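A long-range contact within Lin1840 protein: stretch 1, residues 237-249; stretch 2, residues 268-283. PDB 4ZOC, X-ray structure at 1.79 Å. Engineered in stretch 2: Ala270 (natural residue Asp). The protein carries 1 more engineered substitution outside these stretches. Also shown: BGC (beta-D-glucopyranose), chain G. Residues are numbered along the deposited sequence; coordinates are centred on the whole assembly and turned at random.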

ATOM      1  N   ALA A 237       9.999 -12.554  11.937  1.00  6.22           N
ATOM      2  CA  ALA A 237      10.125 -11.740  10.731  1.00  5.91           C
ATOM      3  C   ALA A 237      10.988 -10.483  10.998  1.00  7.15           C
ATOM      4  O   ALA A 237      11.087 -10.001  12.114  1.00  5.99           O
ATOM      5  CB  ALA A 237       8.712 -11.301  10.283  1.00  5.84           C
ATOM      6  N   PHE A 238      11.549  -9.935   9.919  1.00  6.26           N
ATOM      7  CA  PHE A 238      12.262  -8.694   9.993  1.00  7.06           C
ATOM      8  C   PHE A 238      11.448  -7.443  10.260  1.00  7.69           C
ATOM      9  O   PHE A 238      11.996  -6.436  10.796  1.00 10.48           O
ATOM     10  CB  PHE A 238      13.030  -8.471   8.720  1.00  6.86           C
ATOM     11  CG  PHE A 238      14.156  -9.423   8.510  1.00  7.78           C
ATOM     12  CD1 PHE A 238      15.225  -9.450   9.416  1.00  8.54           C
ATOM     13  CD2 PHE A 238      14.177 -10.260   7.418  1.00  8.53           C
ATOM     14  CE1 PHE A 238      16.298 -10.275   9.199  1.00  9.04           C
ATOM     15  CE2 PHE A 238      15.279 -11.099   7.200  1.00  8.50           C
ATOM     16  CZ  PHE A 238      16.300 -11.133   8.099  1.00  8.65           C
ATOM     17  N   ASN A 239      10.176  -7.501   9.880  1.00  7.66           N
ATOM     18  CA  ASN A 239       9.318  -6.281   9.869  1.00  7.71           C
ATOM     19  C   ASN A 239       8.744  -5.977  11.207  1.00  7.54           C
ATOM     20  O   ASN A 239       8.586  -6.879  12.047  1.00  8.14           O
ATOM     21  CB  ASN A 239       8.156  -6.406   8.892  1.00  7.44           C
ATOM     22  CG  ASN A 239       7.385  -7.725   9.048  1.00  7.17           C
ATOM     23  OD1 ASN A 239       7.914  -8.802   8.740  1.00  9.49           O
ATOM     24  ND2 ASN A 239       6.174  -7.656   9.575  1.00  4.82           N
ATOM     25  N   VAL A 240       8.396  -4.722  11.410  1.00  6.77           N
ATOM     26  CA  VAL A 240       7.361  -4.395  12.478  1.00  7.80           C
ATOM     27  C   VAL A 240       5.996  -5.022  12.226  1.00  7.53           C
ATOM     28  O   VAL A 240       5.593  -5.212  11.075  1.00  7.52           O
ATOM     29  CB  VAL A 240       7.173  -2.881  12.656  1.00  7.35           C
ATOM     30  CG1 VAL A 240       8.446  -2.160  13.081  1.00  9.41           C
ATOM     31  CG2 VAL A 240       6.590  -2.202  11.373  1.00  7.78           C
ATOM     32  N   VAL A 241       5.328  -5.450  13.274  1.00  8.76           N
ATOM     33  CA  VAL A 241       3.900  -5.802  13.286  1.00  8.09           C
ATOM     34  C   VAL A 241       3.259  -4.779  14.211  1.00  9.04           C
ATOM     35  O   VAL A 241       3.573  -4.687  15.374  1.00  7.48           O
ATOM     36  CB  VAL A 241       3.716  -7.234  13.740  1.00  8.56           C
ATOM     37  CG1 VAL A 241       2.239  -7.580  13.905  1.00 10.37           C
ATOM     38  CG2 VAL A 241       4.332  -8.180  12.704  1.00  7.48           C
ATOM     39  N   ASP A 242       2.375  -3.976  13.634  1.00  8.48           N
ATOM     40  CA  ASP A 242       1.809  -2.838  14.312  1.00  9.31           C
ATOM     41  C   ASP A 242       2.804  -2.050  15.195  1.00 10.19           C
ATOM     42  O   ASP A 242       2.577  -1.800  16.391  1.00 10.95           O
ATOM     43  CB  ASP A 242       0.569  -3.274  15.087  1.00 10.56           C
ATOM     44  CG  ASP A 242      -0.375  -2.106  15.373  1.00 11.77           C
ATOM     45  OD1 ASP A 242      -0.145  -0.969  14.973  1.00 10.31           O
ATOM     46  OD2 ASP A 242      -1.364  -2.395  16.051  1.00 13.42           O
ATOM     47  N   GLY A 243       3.878  -1.609  14.539  1.00  9.70           N
ATOM     48  CA  GLY A 243       4.881  -0.737  15.124  1.00  9.15           C
ATOM     49  C   GLY A 243       5.926  -1.424  16.004  1.00  9.18           C
ATOM     50  O   GLY A 243       6.878  -0.771  16.359  1.00 10.42           O
ATOM     51  N   ILE A 244       5.765  -2.721  16.295  1.00  7.17           N
ATOM     52  CA  ILE A 244       6.796  -3.446  17.078  1.00  8.32           C
ATOM     53  C   ILE A 244       7.438  -4.511  16.263  1.00  7.13           C
ATOM     54  O   ILE A 244       6.762  -5.417  15.783  1.00  6.71           O
ATOM     55  CB  ILE A 244       6.250  -4.008  18.391  1.00  9.09           C
ATOM     56  CG1 ILE A 244       5.551  -2.899  19.143  1.00  8.96           C
ATOM     57  CG2 ILE A 244       7.317  -4.657  19.237  1.00  9.70           C
ATOM     58  CD1 ILE A 244       4.790  -3.443  20.362  1.00 10.75           C
ATOM     59  N   PRO A 245       8.792  -4.428  16.133  1.00  6.52           N
ATOM     60  CA  PRO A 245       9.497  -5.487  15.397  1.00  7.49           C
ATOM     61  C   PRO A 245       9.059  -6.872  15.831  1.00  7.88           C
ATOM     62  O   PRO A 245       9.031  -7.163  17.044  1.00  8.83           O
ATOM     63  CB  PRO A 245      10.955  -5.213  15.747  1.00  6.91           C
ATOM     64  CG  PRO A 245      10.986  -3.766  15.915  1.00  6.88           C
ATOM     65  CD  PRO A 245       9.737  -3.464  16.701  1.00  6.62           C
ATOM     66  N   ALA A 246       8.736  -7.755  14.875  1.00  7.13           N
ATOM     67  CA  ALA A 246       8.181  -9.051  15.229  1.00  7.27           C
ATOM     68  C   ALA A 246       9.020  -9.785  16.298  1.00  6.72           C
ATOM     69  O   ALA A 246       8.483 -10.469  17.201  1.00  8.15           O
ATOM     70  CB  ALA A 246       8.038  -9.920  13.973  1.00  6.91           C
ATOM     71  N   THR A 247      10.338  -9.672  16.196  1.00  8.22           N
ATOM     72  CA  THR A 247      11.276 -10.460  17.037  1.00  8.45           C
ATOM     73  C   THR A 247      11.094 -10.146  18.516  1.00  8.33           C
ATOM     74  O   THR A 247      11.226 -11.057  19.355  1.00  9.62           O
ATOM     75  CB  THR A 247      12.741 -10.197  16.568  1.00  9.41           C
ATOM     76  OG1 THR A 247      12.792 -10.626  15.182  1.00  9.10           O
ATOM     77  CG2 THR A 247      13.792 -10.949  17.412  1.00  9.62           C
ATOM     78  N   MET A 248      10.762  -8.897  18.819  1.00  7.64           N
ATOM     79  CA  MET A 248      10.491  -8.530  20.244  1.00  8.24           C
ATOM     80  C   MET A 248       9.037  -8.191  20.506  1.00  9.93           C
ATOM     81  O   MET A 248       8.723  -7.468  21.471  1.00 11.17           O
ATOM     82  CB  MET A 248      11.405  -7.366  20.685  1.00 10.29           C
ATOM     83  CG  MET A 248      11.258  -6.054  19.936  1.00  9.74           C
ATOM     84  SD  MET A 248      12.051  -4.635  20.697  1.00 10.86           S
ATOM     85  CE  MET A 248      10.782  -4.163  21.897  1.00 11.35           C
ATOM     86  N   ASN A 249       8.133  -8.715  19.674  1.00 10.54           N
ATOM     87  CA  ASN A 249       6.721  -8.395  19.848  1.00 10.59           C
ATOM     88  C   ASN A 249       6.057  -9.425  20.756  1.00  9.35           C
ATOM     89  O   ASN A 249       5.817 -10.518  20.355  1.00  9.92           O
ATOM     90  CB  ASN A 249       6.068  -8.277  18.516  1.00  9.41           C
ATOM     91  CG  ASN A 249       4.659  -7.772  18.600  1.00 10.55           C
ATOM     92  OD1 ASN A 249       3.939  -8.097  19.507  1.00 10.55           O
ATOM     93  ND2 ASN A 249       4.262  -6.968  17.599  1.00  9.65           N
ATOM     94  N   ILE A 268      13.099 -19.234  16.506  1.00  6.96           N
ATOM     95  CA  ILE A 268      14.429 -18.756  16.076  1.00  7.57           C
ATOM     96  C   ILE A 268      14.263 -17.409  15.394  1.00  8.49           C
ATOM     97  O   ILE A 268      13.264 -17.156  14.691  1.00  8.76           O
ATOM     98  CB  ILE A 268      15.108 -19.829  15.091  1.00  7.01           C
ATOM     99  CG1 ILE A 268      16.559 -19.408  14.746  1.00  7.26           C
ATOM    100  CG2 ILE A 268      14.261 -20.049  13.833  1.00  7.68           C
ATOM    101  CD1 ILE A 268      17.299 -20.394  13.769  1.00  6.30           C
ATOM    102  N   SER A 269      15.196 -16.517  15.635  1.00  8.86           N
ATOM    103  CA  SER A 269      15.228 -15.261  14.934  1.00  9.26           C
ATOM    104  C   SER A 269      15.572 -15.426  13.504  1.00  6.87           C
ATOM    105  O   SER A 269      16.361 -16.294  13.139  1.00  8.21           O
ATOM    106  CB  SER A 269      16.213 -14.268  15.593  1.00  9.98           C
ATOM    107  OG  SER A 269      17.594 -14.489  15.247  1.00  8.89           O
ATOM    108  N   ALA A 270      15.018 -14.554  12.650  1.00  5.97           N
ATOM    109  CA  ALA A 270      15.616 -14.330  11.356  1.00  7.10           C
ATOM    110  C   ALA A 270      17.061 -13.802  11.560  1.00  8.10           C
ATOM    111  O   ALA A 270      17.439 -13.365  12.705  1.00  8.40           O
ATOM    112  CB  ALA A 270      14.756 -13.396  10.521  1.00  7.90           C
ATOM    113  N   TRP A 271      17.887 -13.786  10.486  1.00  7.36           N
ATOM    114  CA  TRP A 271      19.284 -13.445  10.618  1.00  7.95           C
ATOM    115  C   TRP A 271      19.497 -12.036  11.158  1.00  8.62           C
ATOM    116  O   TRP A 271      19.094 -11.077  10.558  1.00  9.25           O
ATOM    117  CB  TRP A 271      20.020 -13.598   9.321  1.00  8.28           C
ATOM    118  CG  TRP A 271      21.529 -13.365   9.361  1.00 11.38           C
ATOM    119  CD1 TRP A 271      22.167 -12.195   9.622  1.00 13.08           C
ATOM    120  CD2 TRP A 271      22.555 -14.319   9.081  1.00 11.14           C
ATOM    121  NE1 TRP A 271      23.511 -12.338   9.503  1.00 17.07           N
ATOM    122  CE2 TRP A 271      23.782 -13.635   9.156  1.00 13.81           C
ATOM    123  CE3 TRP A 271      22.550 -15.632   8.641  1.00 15.11           C
ATOM    124  CZ2 TRP A 271      25.010 -14.263   8.902  1.00 16.75           C
ATOM    125  CZ3 TRP A 271      23.762 -16.269   8.439  1.00 15.12           C
ATOM    126  CH2 TRP A 271      24.968 -15.576   8.523  1.00 18.53           C
ATOM    127  N   GLY A 272      20.171 -11.967  12.322  1.00  7.97           N
ATOM    128  CA  GLY A 272      20.456 -10.746  12.986  1.00  7.49           C
ATOM    129  C   GLY A 272      19.239  -9.971  13.518  1.00  8.17           C
ATOM    130  O   GLY A 272      19.433  -8.857  14.019  1.00 10.48           O
ATOM    131  N   ALA A 273      18.010 -10.527  13.472  1.00  7.57           N
ATOM    132  CA  ALA A 273      16.840  -9.740  13.744  1.00  8.08           C
ATOM    133  C   ALA A 273      16.770  -9.346  15.230  1.00  9.91           C
ATOM    134  O   ALA A 273      16.078  -8.375  15.617  1.00  9.56           O
ATOM    135  CB  ALA A 273      15.595 -10.538  13.380  1.00  9.45           C
ATOM    136  N   VAL A 274      17.444 -10.091  16.092  1.00 10.12           N
ATOM    137  CA  VAL A 274      17.503  -9.651  17.512  1.00  9.29           C
ATOM    138  C   VAL A 274      18.260  -8.309  17.639  1.00  8.36           C
ATOM    139  O   VAL A 274      17.733  -7.362  18.214  1.00 10.88           O
ATOM    140  CB  VAL A 274      18.136 -10.732  18.425  1.00  9.99           C
ATOM    141  CG1 VAL A 274      18.308 -10.151  19.803  1.00 11.53           C
ATOM    142  CG2 VAL A 274      17.262 -12.014  18.476  1.00 10.17           C
ATOM    143  N   ALA A 275      19.478  -8.225  17.079  1.00  9.08           N
ATOM    144  CA  ALA A 275      20.319  -7.021  17.094  1.00 10.50           C
ATOM    145  C   ALA A 275      19.634  -5.867  16.368  1.00 10.83           C
ATOM    146  O   ALA A 275      19.705  -4.693  16.751  1.00 10.50           O
ATOM    147  CB  ALA A 275      21.689  -7.343  16.487  1.00 11.44           C
ATOM    148  N   GLU A 276      18.839  -6.230  15.394  1.00  9.81           N
ATOM    149  CA  GLU A 276      18.245  -5.262  14.436  1.00  8.62           C
ATOM    150  C   GLU A 276      17.077  -4.550  15.058  1.00  8.76           C
ATOM    151  O   GLU A 276      16.638  -3.534  14.529  1.00  8.43           O
ATOM    152  CB  GLU A 276      17.919  -5.928  13.111  1.00  8.62           C
ATOM    153  CG  GLU A 276      19.216  -6.158  12.293  1.00 12.18           C
ATOM    154  CD  GLU A 276      19.080  -7.080  11.122  1.00 12.72           C
ATOM    155  OE1 GLU A 276      17.929  -7.365  10.743  1.00 11.85           O
ATOM    156  OE2 GLU A 276      20.169  -7.395  10.582  1.00 14.93           O
ATOM    157  N   VAL A 277      16.573  -5.024  16.197  1.00  8.82           N
ATOM    158  CA  VAL A 277      15.481  -4.284  16.871  1.00  9.01           C
ATOM    159  C   VAL A 277      16.043  -2.923  17.339  1.00  8.35           C
ATOM    160  O   VAL A 277      15.276  -1.911  17.507  1.00  9.29           O
ATOM    161  CB  VAL A 277      14.742  -5.092  17.966  1.00 10.18           C
ATOM    162  CG1 VAL A 277      14.265  -6.424  17.485  1.00 10.66           C
ATOM    163  CG2 VAL A 277      15.561  -5.303  19.222  1.00 11.11           C
ATOM    164  N   ILE A 278      17.358  -2.868  17.556  1.00  8.83           N
ATOM    165  CA  ILE A 278      18.029  -1.572  17.790  1.00  8.60           C
ATOM    166  C   ILE A 278      17.856  -0.573  16.611  1.00  9.85           C
ATOM    167  O   ILE A 278      17.547   0.617  16.808  1.00 11.07           O
ATOM    168  CB  ILE A 278      19.533  -1.787  18.147  1.00  9.65           C
ATOM    169  CG1 ILE A 278      19.648  -2.697  19.384  1.00  9.67           C
ATOM    170  CG2 ILE A 278      20.140  -0.428  18.447  1.00 12.35           C
ATOM    171  CD1 ILE A 278      21.068  -3.222  19.551  1.00 12.48           C
ATOM    172  N   ASN A 279      18.143  -1.031  15.396  1.00  8.99           N
ATOM    173  CA  ASN A 279      17.994  -0.215  14.237  1.00 10.23           C
ATOM    174  C   ASN A 279      16.559   0.309  14.050  1.00  9.42           C
ATOM    175  O   ASN A 279      16.373   1.433  13.607  1.00  9.54           O
ATOM    176  CB  ASN A 279      18.439  -0.921  12.979  1.00 10.40           C
ATOM    177  CG  ASN A 279      19.917  -1.194  12.957  1.00 13.18           C
ATOM    178  OD1 ASN A 279      20.724  -0.437  13.533  1.00 16.45           O
ATOM    179  ND2 ASN A 279      20.321  -2.191  12.160  1.00 12.94           N
ATOM    180  N   HIS A 280      15.567  -0.549  14.310  1.00  8.85           N
ATOM    181  CA  HIS A 280      14.161  -0.196  14.298  1.00  7.29           C
ATOM    182  C   HIS A 280      13.830   0.872  15.345  1.00  9.72           C
ATOM    183  O   HIS A 280      12.752   1.498  15.284  1.00 10.72           O
ATOM    184  CB  HIS A 280      13.300  -1.449  14.638  1.00  7.56           C
ATOM    185  CG  HIS A 280      13.033  -2.434  13.549  1.00  7.07           C
ATOM    186  ND1 HIS A 280      12.138  -2.175  12.537  1.00  7.36           N
ATOM    187  CD2 HIS A 280      13.392  -3.747  13.422  1.00  6.92           C
ATOM    188  CE1 HIS A 280      11.989  -3.276  11.810  1.00  7.33           C
ATOM    189  NE2 HIS A 280      12.730  -4.254  12.328  1.00  7.41           N
ATOM    190  N   GLY A 281      14.654   1.054  16.354  1.00  9.29           N
ATOM    191  CA  GLY A 281      14.398   2.084  17.374  1.00  9.17           C
ATOM    192  C   GLY A 281      13.469   1.688  18.478  1.00  9.06           C
ATOM    193  O   GLY A 281      12.751   2.559  19.053  1.00 10.30           O
ATOM    194  N   THR A 282      13.438   0.368  18.754  1.00  8.71           N
ATOM    195  CA  THR A 282      12.628  -0.141  19.855  1.00 10.43           C
ATOM    196  C   THR A 282      13.519  -0.829  20.951  1.00 11.38           C
ATOM    197  O   THR A 282      13.002  -1.448  21.873  1.00 11.70           O
ATOM    198  CB  THR A 282      11.518  -1.078  19.360  1.00  9.48           C
ATOM    199  OG1 THR A 282      12.117  -2.179  18.615  1.00 10.98           O
ATOM    200  CG2 THR A 282      10.512  -0.321  18.448  1.00 10.85           C
ATOM    201  N   ALA A 283      14.830  -0.717  20.835  1.00  9.36           N
ATOM    202  CA  ALA A 283      15.720  -1.097  21.917  1.00 10.03           C
ATOM    203  C   ALA A 283      16.901  -0.145  21.783  1.00 11.04           C
ATOM    204  O   ALA A 283      17.367   0.134  20.692  1.00 12.14           O
ATOM    205  CB  ALA A 283      16.158  -2.538  21.834  1.00 10.15           C
TER
HETATM  206  C2  BGC G 801      23.427 -12.136   5.114  1.00 15.65           C
HETATM  207  C3  BGC G 801      22.115 -11.619   5.797  1.00 16.23           C
HETATM  208  C4  BGC G 801      20.822 -12.332   5.255  1.00 14.35           C
HETATM  209  C5  BGC G 801      21.099 -13.851   5.331  1.00 15.35           C
HETATM  210  C6  BGC G 801      19.892 -14.577   4.829  1.00 15.55           C
HETATM  211  C1  BGC G 801      23.491 -13.606   5.321  1.00 16.17           C
HETATM  212  O1  BGC G 801      24.726 -14.141   4.788  1.00 19.65           O
HETATM  213  O2  BGC G 801      24.587 -11.523   5.667  1.00 21.38           O
HETATM  214  O3  BGC G 801      22.029 -10.187   5.639  1.00 19.15           O
HETATM  215  O4  BGC G 801      19.584 -11.911   5.942  1.00 11.67           O
HETATM  216  O5  BGC G 801      22.368 -14.209   4.692  1.00 15.20           O
HETATM  217  O6  BGC G 801      19.767 -14.287   3.440  1.00 18.49           O
HETATM  218  O   HOH W   1      15.126  -6.416  11.274  1.00 13.29           O

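Read along stretch 1, this contact sets one directed polar bond into a largely apolar surface. Phe238 does the most varied work. Its CA-to-CB bond runs sideways to stretch 2, yet in the m rotamer the ring reaches across. The methyl of Ala270, an engineered residue that is Asp in the natural sequence, lies over one ring face, with Ala270 CB 3.7 Å from Phe238 CZ. The ring edge meets a backbone carbonyl, Phe238 CE1 to Trp271 O at 3.2 Å, so the weakly positive rim of the aromatic faces an oxygen. The backbone of the same residue supplies the polar link: His280 NE2 donates to Phe238 O at 2.8 Å. A water also donates to that carbonyl, with its oxygen 3.2 Å from Phe238 O, and to Glu276 OE1, with its oxygen 3.0 Å from that atom.

Asn239 and Val240 give little surface to stretch 2, though Val240 CG1 comes within 3.7 Å of His280 ND1. The chain then reverses through a type I' turn, Val241 to Ile244, where Gly243 takes a positive phi that suits glycine. The reversal brings Pro245 back to the imidazole: Pro245 CG sits over one face of His280, 3.4 Å from His280 CG, while Phe238 O lies near the ring plane. One histidine thus uses its edge for a hydrogen bond and a face for CH-pi packing. Pro245 CB also packs on Val277 CG1 at 3.9 Å.

The CA-to-CB bond of Thr247 points toward stretch 2, and the residue packs against Ala273 and Val274, with Thr247 OG1 3.3 Å from Ala273 CB and Thr247 CG2 3.8 Å from Val274 CG2. Met248 closes the contact with its sulfur, Met248 SD lying 3.9 Å from Val277 CB and 3.2 Å from Thr282 OG1. Asn249, beyond reach of stretch 2, instead caps the helix that follows.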